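Local coordinates for TRAP solute Binding Protein (Uncultured marine bacterium, PDB 5I7I) that binds 3-hydroxybenzoate and probably delivers it, and related aromatic acids, to a TRAP transporter for uptake, at residues A[74-77]-A[78-81]; A[93-96]-A[97-100]; A[209-212]-A[213-217]; A[271-274]-A[275-279]. One frame throughout, in Å; residues are numbered along the deposited sequence. Where two conformers were deposited one is given.

Contact 1. Residues A[74-77]-A[78-81]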
loop_
_atom_site.group_PDB
_atom_site.type_symbol
_atom_site.label_atom_id
_atom_site.label_comp_id
_atom_site.label_asym_id
_atom_site.label_seq_id
_atom_site.Cartn_x
_atom_site.Cartn_y
_atom_site.Cartn_z
ATOM N N PRO A 74 -1.464 -9.488 9.471
ATOM C CA PRO A 74 -2.548 -8.647 10.007
ATOM C C PRO A 74 -2.334 -8.264 11.452
ATOM O O PRO A 74 -2.930 -7.288 11.913
ATOM C CB PRO A 74 -3.801 -9.511 9.832
ATOM C CG PRO A 74 -3.445 -10.478 8.782
ATOM C CD PRO A 74 -1.982 -10.783 9.011
ATOM N N GLN A 75 -1.498 -8.995 12.181
ATOM C CA GLN A 75 -1.286 -8.707 13.592
ATOM C C GLN A 75 -0.339 -7.538 13.837
ATOM O O GLN A 75 -0.267 -7.069 14.979
ATOM C CB GLN A 75 -0.771 -9.938 14.316
ATOM C CG GLN A 75 -1.693 -11.104 14.236
ATOM C CD GLN A 75 -1.161 -12.279 14.968
ATOM O OE1 GLN A 75 -0.439 -13.092 14.395
ATOM N NE2 GLN A 75 -1.475 -12.369 16.255
ATOM N N LEU A 76 0.373 -7.065 12.814
ATOM C CA LEU A 76 1.323 -5.979 13.026
ATOM C C LEU A 76 0.662 -4.765 13.670
ATOM O O LEU A 76 1.228 -4.162 14.590
ATOM C CB LEU A 76 2.019 -5.604 11.715
ATOM C CG LEU A 76 3.022 -6.628 11.190
ATOM C CD1 LEU A 76 3.338 -6.355 9.715
ATOM C CD2 LEU A 76 4.278 -6.612 12.045
ATOM N N VAL A 77 -0.540 -4.394 13.235
ATOM C CA VAL A 77 -1.201 -3.235 13.841
ATOM C C VAL A 77 -1.516 -3.487 15.309
ATOM O O VAL A 77 -1.455 -2.561 16.130
ATOM C CB VAL A 77 -2.450 -2.778 13.060
ATOM C CG1 VAL A 77 -2.058 -2.148 11.743
ATOM C CG2 VAL A 77 -3.416 -3.922 12.829
ATOM N N ASP A 78 -1.883 -4.720 15.669
ATOM C CA ASP A 78 -2.159 -5.014 17.072
ATOM C C ASP A 78 -0.884 -4.943 17.892
ATOM O O ASP A 78 -0.871 -4.370 18.987
ATOM C CB ASP A 78 -2.783 -6.402 17.218
ATOM C CG ASP A 78 -4.103 -6.526 16.503
ATOM O OD1 ASP A 78 -4.806 -5.503 16.358
ATOM O OD2 ASP A 78 -4.440 -7.661 16.097
ATOM N N GLN A 79 0.197 -5.512 17.364
ATOM C CA GLN A 79 1.478 -5.518 18.066
ATOM C C GLN A 79 1.948 -4.100 18.372
ATOM O O GLN A 79 2.387 -3.805 19.493
ATOM C CB GLN A 79 2.523 -6.259 17.243
ATOM C CG GLN A 79 2.253 -7.745 17.120
ATOM C CD GLN A 79 3.249 -8.442 16.239
ATOM O OE1 GLN A 79 3.927 -7.807 15.442
ATOM N NE2 GLN A 79 3.326 -9.756 16.350
ATOM N N VAL A 80 1.852 -3.202 17.391
ATOM C CA VAL A 80 2.315 -1.837 17.620
ATOM C C VAL A 80 1.346 -1.076 18.525
ATOM O O VAL A 80 1.771 -0.269 19.360
ATOM C CB VAL A 80 2.625 -1.102 16.297
ATOM C CG1 VAL A 80 1.360 -0.594 15.596
ATOM C CG2 VAL A 80 3.556 0.046 16.576
ATOM N N ARG A 81 0.037 -1.322 18.381
ATOM C CA ARG A 81 -0.943 -0.649 19.233
ATOM C C ARG A 81 -0.684 -0.984 20.691
ATOM O O ARG A 81 -0.694 -0.103 21.557
ATOM C CB ARG A 81 -2.358 -1.091 18.853
ATOM C CG ARG A 81 -3.488 -0.475 19.697
ATOM C CD ARG A 81 -4.819 -1.248 19.507
ATOM N NE ARG A 81 -4.657 -2.650 19.887
ATOM C CZ ARG A 81 -5.453 -3.647 19.504
ATOM N NH1 ARG A 81 -6.503 -3.417 18.732
ATOM N NH2 ARG A 81 -5.197 -4.886 19.905
HETATM O O HOH W 1 -5.219 -7.971 13.589
HETATM O O HOH W 2 -3.385 -9.802 17.156
#

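Contact 2. Residues A[93-96]-A[97-100]. With 3HB (3-hydroxybenzoic acid), chain C.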
loop_
_atom_site.group_PDB
_atom_site.type_symbol
_atom_site.label_atom_id
_atom_site.label_comp_id
_atom_site.label_asym_id
_atom_site.label_seq_id
_atom_site.Cartn_x
_atom_site.Cartn_y
_atom_site.Cartn_z
ATOM N N GLY A 93 -5.222 -2.375 4.870
ATOM C CA GLY A 93 -6.288 -3.282 4.532
ATOM C C GLY A 93 -6.019 -4.749 4.777
ATOM O O GLY A 93 -6.907 -5.574 4.540
ATOM N N TYR A 94 -4.822 -5.121 5.249
ATOM C CA TYR A 94 -4.639 -6.499 5.693
ATOM C C TYR A 94 -5.519 -6.822 6.890
ATOM O O TYR A 94 -5.728 -8.000 7.182
ATOM C CB TYR A 94 -3.180 -6.789 6.044
ATOM C CG TYR A 94 -2.222 -6.995 4.874
ATOM C CD1 TYR A 94 -2.638 -6.884 3.549
ATOM C CD2 TYR A 94 -0.903 -7.315 5.118
ATOM C CE1 TYR A 94 -1.752 -7.081 2.522
ATOM C CE2 TYR A 94 -0.023 -7.524 4.103
ATOM C CZ TYR A 94 -0.426 -7.409 2.817
ATOM O OH TYR A 94 0.505 -7.627 1.815
ATOM N N THR A 95 -6.056 -5.808 7.568
ATOM C CA THR A 95 -7.042 -5.965 8.633
ATOM C C THR A 95 -8.329 -5.297 8.167
ATOM O O THR A 95 -8.469 -4.072 8.291
ATOM C CB THR A 95 -6.559 -5.310 9.921
ATOM O OG1 THR A 95 -6.032 -4.006 9.672
ATOM C CG2 THR A 95 -5.496 -6.169 10.567
ATOM N N PRO A 96 -9.262 -6.042 7.573
ATOM C CA PRO A 96 -10.474 -5.412 7.027
ATOM C C PRO A 96 -11.272 -4.672 8.086
ATOM O O PRO A 96 -11.376 -5.117 9.229
ATOM C CB PRO A 96 -11.276 -6.592 6.475
ATOM C CG PRO A 96 -10.717 -7.787 7.115
ATOM C CD PRO A 96 -9.265 -7.495 7.337
ATOM N N GLY A 97 -11.808 -3.515 7.685
ATOM C CA GLY A 97 -12.712 -2.739 8.504
ATOM C C GLY A 97 -12.063 -1.901 9.585
ATOM O O GLY A 97 -12.736 -1.043 10.166
ATOM N N ARG A 98 -10.777 -2.099 9.853
ATOM C CA ARG A 98 -10.140 -1.445 10.984
ATOM C C ARG A 98 -9.845 0.026 10.718
ATOM O O ARG A 98 -9.826 0.823 11.660
ATOM C CB ARG A 98 -8.840 -2.183 11.297
ATOM C CG ARG A 98 -8.122 -1.708 12.531
ATOM C CD ARG A 98 -8.367 -2.602 13.730
ATOM N NE ARG A 98 -7.302 -2.434 14.722
ATOM C CZ ARG A 98 -6.462 -3.383 15.131
ATOM N NH1 ARG A 98 -6.546 -4.627 14.668
ATOM N NH2 ARG A 98 -5.531 -3.086 16.036
ATOM N N PHE A 99 -9.616 0.404 9.462
ATOM C CA PHE A 99 -9.243 1.771 9.089
ATOM C C PHE A 99 -10.176 2.208 7.969
ATOM O O PHE A 99 -9.777 2.324 6.803
ATOM C CB PHE A 99 -7.768 1.848 8.691
ATOM C CG PHE A 99 -6.849 1.234 9.713
ATOM C CD1 PHE A 99 -6.551 1.896 10.900
ATOM C CD2 PHE A 99 -6.303 -0.013 9.493
ATOM C CE1 PHE A 99 -5.720 1.324 11.843
ATOM C CE2 PHE A 99 -5.477 -0.592 10.428
ATOM C CZ PHE A 99 -5.170 0.078 11.604
ATOM N N PRO A 100 -11.443 2.457 8.298
ATOM C CA PRO A 100 -12.450 2.592 7.239
ATOM C C PRO A 100 -12.266 3.824 6.381
ATOM O O PRO A 100 -12.558 3.791 5.176
ATOM C CB PRO A 100 -13.771 2.644 8.009
ATOM C CG PRO A 100 -13.385 3.091 9.398
ATOM C CD PRO A 100 -12.036 2.446 9.637
HETATM C "C1'" 3HB C . 0.469 -5.900 -1.466
HETATM O "O1'" 3HB C . -0.110 -5.857 -2.582
HETATM O "O2'" 3HB C . -0.005 -6.601 -0.535
HETATM C C1 3HB C . 1.783 -5.162 -1.247
HETATM C C2 3HB C . 2.227 -4.264 -2.215
HETATM C C3 3HB C . 3.413 -3.595 -2.041
HETATM C C4 3HB C . 4.181 -3.826 -0.930
HETATM C C5 3HB C . 3.738 -4.720 0.042
HETATM C C6 3HB C . 2.544 -5.393 -0.114
HETATM O O3 3HB C . 3.832 -2.710 -3.008
HETATM O O HOH W 3 -8.900 -1.522 7.283
#

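Contact 3. Residues A[209-212]-A[213-217]. With 3HB (3-hydroxybenzoic acid), chain C.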
loop_
_atom_site.group_PDB
_atom_site.type_symbol
_atom_site.label_atom_id
_atom_site.label_comp_id
_atom_site.label_asym_id
_atom_site.label_seq_id
_atom_site.Cartn_x
_atom_site.Cartn_y
_atom_site.Cartn_z
ATOM N N TRP A 209 4.827 -2.926 -9.490
ATOM C CA TRP A 209 6.056 -3.628 -9.857
ATOM C C TRP A 209 6.973 -3.822 -8.655
ATOM O O TRP A 209 7.667 -4.835 -8.571
ATOM C CB TRP A 209 6.816 -2.846 -10.915
ATOM C CG TRP A 209 6.191 -2.654 -12.246
ATOM C CD1 TRP A 209 5.797 -1.463 -12.795
ATOM C CD2 TRP A 209 5.958 -3.650 -13.248
ATOM N NE1 TRP A 209 5.327 -1.658 -14.062
ATOM C CE2 TRP A 209 5.419 -2.989 -14.369
ATOM C CE3 TRP A 209 6.171 -5.027 -13.318
ATOM C CZ2 TRP A 209 5.086 -3.660 -15.534
ATOM C CZ3 TRP A 209 5.849 -5.685 -14.474
ATOM C CH2 TRP A 209 5.311 -5.001 -15.575
ATOM N N GLU A 210 7.035 -2.836 -7.746
ATOM C CA GLU A 210 8.179 -2.725 -6.833
ATOM C C GLU A 210 8.298 -3.912 -5.902
ATOM O O GLU A 210 9.412 -4.255 -5.492
ATOM C CB GLU A 210 8.082 -1.432 -6.012
ATOM C CG GLU A 210 6.922 -1.384 -5.009
ATOM C CD GLU A 210 7.276 -1.864 -3.612
ATOM O OE1 GLU A 210 6.343 -1.989 -2.779
ATOM O OE2 GLU A 210 8.472 -2.112 -3.322
ATOM N N ILE A 211 7.172 -4.533 -5.536
ATOM C CA ILE A 211 7.173 -5.642 -4.577
ATOM C C ILE A 211 7.511 -6.963 -5.246
ATOM O O ILE A 211 7.829 -7.934 -4.557
ATOM C CB ILE A 211 5.819 -5.691 -3.814
ATOM C CG1 ILE A 211 5.879 -6.619 -2.596
ATOM C CG2 ILE A 211 4.690 -6.086 -4.741
ATOM C CD1 ILE A 211 6.904 -6.219 -1.551
ATOM N N MET A 212 7.462 -7.027 -6.574
ATOM C CA MET A 212 7.473 -8.329 -7.237
ATOM C C MET A 212 8.809 -9.031 -7.120
ATOM O O MET A 212 8.823 -10.245 -6.849
ATOM C CB MET A 212 7.041 -8.181 -8.693
ATOM C CG MET A 212 5.599 -7.792 -8.822
ATOM S SD MET A 212 5.051 -7.488 -10.502
ATOM C CE MET A 212 5.151 -9.109 -11.227
ATOM N N PRO A 213 9.946 -8.377 -7.332
ATOM C CA PRO A 213 11.198 -9.147 -7.361
ATOM C C PRO A 213 11.537 -9.762 -6.022
ATOM O O PRO A 213 12.217 -10.795 -5.981
ATOM C CB PRO A 213 12.231 -8.114 -7.822
ATOM C CG PRO A 213 11.418 -7.109 -8.608
ATOM C CD PRO A 213 10.141 -6.998 -7.819
ATOM N N SER A 214 11.061 -9.172 -4.930
ATOM C CA SER A 214 11.327 -9.692 -3.596
ATOM C C SER A 214 10.701 -11.064 -3.376
ATOM O O SER A 214 11.114 -11.779 -2.458
ATOM C CB SER A 214 10.792 -8.720 -2.547
ATOM O OG SER A 214 11.299 -7.417 -2.765
ATOM N N PHE A 215 9.743 -11.450 -4.221
ATOM C CA PHE A 215 9.092 -12.753 -4.153
ATOM C C PHE A 215 9.154 -13.492 -5.491
ATOM O O PHE A 215 8.418 -14.460 -5.699
ATOM C CB PHE A 215 7.642 -12.581 -3.697
ATOM C CG PHE A 215 7.508 -11.897 -2.375
ATOM C CD1 PHE A 215 7.681 -12.593 -1.207
ATOM C CD2 PHE A 215 7.179 -10.550 -2.308
ATOM C CE1 PHE A 215 7.552 -11.959 0.019
ATOM C CE2 PHE A 215 7.043 -9.909 -1.092
ATOM C CZ PHE A 215 7.230 -10.616 0.069
ATOM N N LYS A 216 10.034 -13.075 -6.397
ATOM C CA LYS A 216 10.208 -13.724 -7.700
ATOM C C LYS A 216 8.945 -13.639 -8.548
ATOM O O LYS A 216 8.755 -14.431 -9.469
ATOM C CB LYS A 216 10.671 -15.185 -7.571
ATOM C CG LYS A 216 11.950 -15.407 -6.778
ATOM C CD LYS A 216 12.233 -16.904 -6.656
ATOM C CE LYS A 216 13.638 -17.201 -6.159
ATOM N NZ LYS A 216 14.356 -18.102 -7.112
ATOM N N LEU A 217 8.048 -12.708 -8.246
ATOM C CA LEU A 217 6.754 -12.713 -8.915
ATOM C C LEU A 217 6.853 -12.327 -10.383
ATOM O O LEU A 217 5.939 -12.634 -11.156
ATOM C CB LEU A 217 5.791 -11.757 -8.216
ATOM C CG LEU A 217 5.441 -12.180 -6.786
ATOM C CD1 LEU A 217 4.588 -11.152 -6.081
ATOM C CD2 LEU A 217 4.727 -13.528 -6.765
HETATM C "C1'" 3HB C . 0.469 -5.900 -1.466
HETATM O "O1'" 3HB C . -0.110 -5.857 -2.582
HETATM O "O2'" 3HB C . -0.005 -6.601 -0.535
HETATM C C1 3HB C . 1.783 -5.162 -1.247
HETATM C C2 3HB C . 2.227 -4.264 -2.215
HETATM C C3 3HB C . 3.413 -3.595 -2.041
HETATM C C4 3HB C . 4.181 -3.826 -0.930
HETATM C C5 3HB C . 3.738 -4.720 0.042
HETATM C C6 3HB C . 2.544 -5.393 -0.114
HETATM O O3 3HB C . 3.832 -2.710 -3.008
HETATM O O HOH W 4 10.270 -4.812 -2.694
#

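Contact 4. Residues A[271-274]-A[275-279]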
loop_
_atom_site.group_PDB
_atom_site.type_symbol
_atom_site.label_atom_id
_atom_site.label_comp_id
_atom_site.label_asym_id
_atom_site.label_seq_id
_atom_site.Cartn_x
_atom_site.Cartn_y
_atom_site.Cartn_z
ATOM N N GLY A 271 6.334 8.603 -0.933
ATOM C CA GLY A 271 5.679 8.479 -2.221
ATOM C C GLY A 271 6.660 8.620 -3.362
ATOM O O GLY A 271 6.590 7.881 -4.345
ATOM N N GLN A 272 7.580 9.574 -3.250
ATOM C CA GLN A 272 8.616 9.726 -4.267
ATOM C C GLN A 272 9.443 8.456 -4.390
ATOM O O GLN A 272 9.738 7.988 -5.493
ATOM C CB GLN A 272 9.506 10.920 -3.918
ATOM C CG GLN A 272 8.767 12.251 -4.043
ATOM C CD GLN A 272 9.550 13.415 -3.479
ATOM O OE1 GLN A 272 10.352 13.252 -2.561
ATOM N NE2 GLN A 272 9.331 14.593 -4.031
ATOM N N LEU A 273 9.822 7.883 -3.257
ATOM C CA LEU A 273 10.573 6.634 -3.291
ATOM C C LEU A 273 9.782 5.538 -3.975
ATOM O O LEU A 273 10.332 4.786 -4.781
ATOM C CB LEU A 273 10.935 6.202 -1.882
ATOM C CG LEU A 273 12.087 6.952 -1.228
ATOM C CD1 LEU A 273 12.070 6.723 0.258
ATOM C CD2 LEU A 273 13.411 6.519 -1.827
ATOM N N TRP A 274 8.493 5.404 -3.631
ATOM C CA TRP A 274 7.709 4.307 -4.193
ATOM C C TRP A 274 7.487 4.481 -5.693
ATOM O O TRP A 274 7.455 3.486 -6.425
ATOM C CB TRP A 274 6.401 4.087 -3.422
ATOM C CG TRP A 274 6.508 2.868 -2.551
ATOM C CD1 TRP A 274 6.097 1.618 -2.869
ATOM C CD2 TRP A 274 7.122 2.781 -1.259
ATOM N NE1 TRP A 274 6.401 0.748 -1.853
ATOM C CE2 TRP A 274 7.024 1.437 -0.849
ATOM C CE3 TRP A 274 7.742 3.703 -0.408
ATOM C CZ2 TRP A 274 7.515 0.996 0.384
ATOM C CZ3 TRP A 274 8.215 3.263 0.821
ATOM C CH2 TRP A 274 8.103 1.926 1.200
ATOM N N ASP A 275 7.370 5.717 -6.184
ATOM C CA ASP A 275 7.347 5.915 -7.626
ATOM C C ASP A 275 8.652 5.424 -8.238
ATOM O O ASP A 275 8.661 4.733 -9.263
ATOM C CB ASP A 275 7.127 7.396 -7.941
ATOM C CG ASP A 275 5.691 7.857 -7.710
ATOM O OD1 ASP A 275 4.768 7.062 -7.981
ATOM O OD2 ASP A 275 5.505 9.009 -7.278
ATOM N N GLY A 276 9.775 5.786 -7.626
ATOM C CA GLY A 276 11.055 5.359 -8.162
ATOM C C GLY A 276 11.248 3.858 -8.116
ATOM O O GLY A 276 11.931 3.281 -8.978
ATOM N N PHE A 277 10.713 3.198 -7.084
ATOM C CA PHE A 277 10.942 1.766 -6.953
ATOM C C PHE A 277 10.332 0.984 -8.111
ATOM O O PHE A 277 10.781 -0.138 -8.401
ATOM C CB PHE A 277 10.333 1.216 -5.666
ATOM C CG PHE A 277 10.931 1.732 -4.368
ATOM C CD1 PHE A 277 12.249 2.142 -4.240
ATOM C CD2 PHE A 277 10.130 1.749 -3.244
ATOM C CE1 PHE A 277 12.731 2.572 -3.014
ATOM C CE2 PHE A 277 10.603 2.181 -2.040
ATOM C CZ PHE A 277 11.910 2.589 -1.914
ATOM N N GLU A 278 9.313 1.530 -8.774
ATOM C CA GLU A 278 8.735 0.827 -9.918
ATOM C C GLU A 278 9.747 0.624 -11.034
ATOM O O GLU A 278 9.639 -0.351 -11.784
ATOM C CB GLU A 278 7.535 1.586 -10.497
ATOM C CG GLU A 278 6.347 1.719 -9.603
ATOM C CD GLU A 278 5.743 0.381 -9.255
ATOM O OE1 GLU A 278 4.980 -0.172 -10.084
ATOM O OE2 GLU A 278 6.055 -0.144 -8.166
ATOM N N VAL A 279 10.685 1.556 -11.211
ATOM C CA VAL A 279 11.520 1.597 -12.411
ATOM C C VAL A 279 12.433 0.377 -12.496
ATOM O O VAL A 279 12.385 -0.341 -13.505
ATOM C CB VAL A 279 12.289 2.925 -12.498
ATOM C CG1 VAL A 279 13.206 2.927 -13.716
ATOM C CG2 VAL A 279 11.312 4.085 -12.550
HETATM O O HOH W 5 5.414 1.621 -6.081
#

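Contact 1. Residues A[74-77]-A[78-81]
With its CG opposite the carbonyl carbon (chi1 -68°) and the chain extended beyond, Gln79 reaches back along the helix to Leu76, where OE1 passes 3.6 Å from CD2 of the leucine. A similar first torsion in Asp78 (chi1 -62°) swings the carboxylate toward the preceding turn, where OD2 accepts from two waters. One lies 2.6 Å from OD2 of Asp78 and also donates to the carbonyl of Pro74; the other takes a weak bond from NE2 of Gln75, whose OE1 accepts from the backbone N of Lys72. Asp78 OD1 forms a salt bridge with Arg98, while NH1 of Arg81, 3.6 Å from Asp78 OD1, adds charge attraction without an N-H aimed at it. An alanine in place of Asp78 would strip both waters of their shared acceptor and is likely to leave Arg98 without its carboxylate partner. The backbone is held by regular helical bonds, such as Gln79 N to Gln75 O at 2.9 Å. The amide of Gln79 turns to His30 and Gly70. Leu76, Val77 and Val80 form the apolar side of helix 76-82, packed on Val88 and Thr90 of strand 87-91 and on Tyr136 of strand 136-143.

Contact 2. Residues A[93-96]-A[97-100]
Thr95 and Arg98 meet at the two ends of a type II beta turn, where OG1 of Thr95 lies 3.7 Å from CB of Arg98. The turn is closed by a long, weak bond from Arg98 N to Thr95 O, 3.4 Å. Pro96 and Gly97 occupy its corners; the glycine has a positive phi of 79°, and a side chain there would run into the carbonyl of Pro96. Placed between backbone N and carbonyl carbon by a chi1 of 46°, OG1 of Thr95 also stands 3.5 Å from CE2 of Phe99, obliquely to that ring, and is itself bonded to the carbonyl of Ala92. CG of Arg98 lies over one face of the Phe99 ring, toward the rim. One residue before the turn, Tyr94 points the opposite way, into the ligand pocket. Its hydroxyl donates to O2' of 3-hydroxybenzoate, 2.6 Å from Tyr94 OH, with the carboxylate oxygen near the ring plane. The same hydroxyl is hydrogen-bonded to N of Val190, another pocket residue, and the ring of Phe32 meets that of Tyr94. A phenylalanine at Tyr94 would probably leave O2' without this donor and Val190 N without its partner. One water bridges the turn, donating to Thr95 O at 2.8 Å and accepting from Phe99 N at 3.0 Å.

Contact 3. Residues A[209-212]-A[213-217]
The carbonyl oxygen of Met212 is gripped by two amides on opposite faces of its plane: Phe215 N at 3.0 Å and Leu217 N at 2.9 Å from Met212 O. Both donors stand well out of that plane, one on each side. The bond from Leu217, with a second from Lys216 N to Pro213 O and a positive phi of 63° at Lys216, makes a Schellman motif, after which helix 217-220 starts with Lys216 as its N-cap. CB of Met212 lies 3.8 Å from CB of Leu217, the two chains crossing at about a right angle, and a bend at chi3 (67°) folds the methionine CE back to the carbonyl of Leu217. Met212 and Leu217 both pack on Met205 of strand 204-207. CD1 of Ile211 is 3.7 Å from CE2 of Phe215, while CG1 of the isoleucine sits at the ring edge, in its plane. A water donates to O of Glu210 and is hydrogen-bonded to OG of Ser214, linking Glu210, before the motif, to Ser214 within it. Glu210 OE1 accepts the phenolic O3 of 3-hydroxybenzoate at 2.6 Å and a weak bond from NE1 of Trp274; its OE2 is bonded to Asn38. Ile211 CB rests 3.7 Å from ligand C3, so this loop supplies both the hydroxyl acceptor and an apolar wall of the aromatic-acid pocket.

Contact 4. Residues A[271-274]-A[275-279]
Phe277 points a ring edge at the face of Trp274 in a T-shaped pair, the phenyl centroid 4.9 Å from that of the indole six-membered ring and the planes at 70°. CE2 of Phe277 comes closest, standing over the centre of the indole and 3.6 Å from CD2 of Trp274. The tryptophan reaches this position with a chi1 of -105°, well away from a staggered value. One face of the phenyl ring covers the carbonyl of Leu273, with that O 3.1 Å from CG of Phe277. The same oxygen accepts Phe277 N in its carbonyl plane. CZ of Phe277 ends 3.7 Å from CB of Leu273, so the ring leans on both Leu273 and Trp274. All this lies along one side of the long helix 264-287, facing helix 38-54: Phe43 meets Trp274 edge-to-face and touches Leu273, Phe277 packs on Asn38 and Lys42, and Phe142 and Phe238 also meet the indole. Elsewhere round the helix, Asp275 accepts from N of Ala114 and of Glu115, and Glu278, bent at chi2, from N of Trp209 and of Glu210. A water donates to Glu278 OE2 and to O of Trp274, 2.8 Å from each.

Contact 4 lies within a helix and contact 1 largely on another, on opposite sides of the chain's centre, whereas contacts 2 and 3 are loop turns that each carry pocket residues. Contact 2 is the most superficial; the other three are partly buried. Contacts 1 and 2 touch, joined by charge and by packing of Pro74 on the loop; contacts 3 and 4 touch through backbone amides of one and a carboxylate of the other. Contacts 2 and 3 stay apart, about 7 Å between nearest atoms, with the ligand held between them: contact 2 serves its carboxylate and contact 3 its hydroxyl. Charge pairing and a carboxylate holding two waters mark contact 1, aromatic packing contact 4.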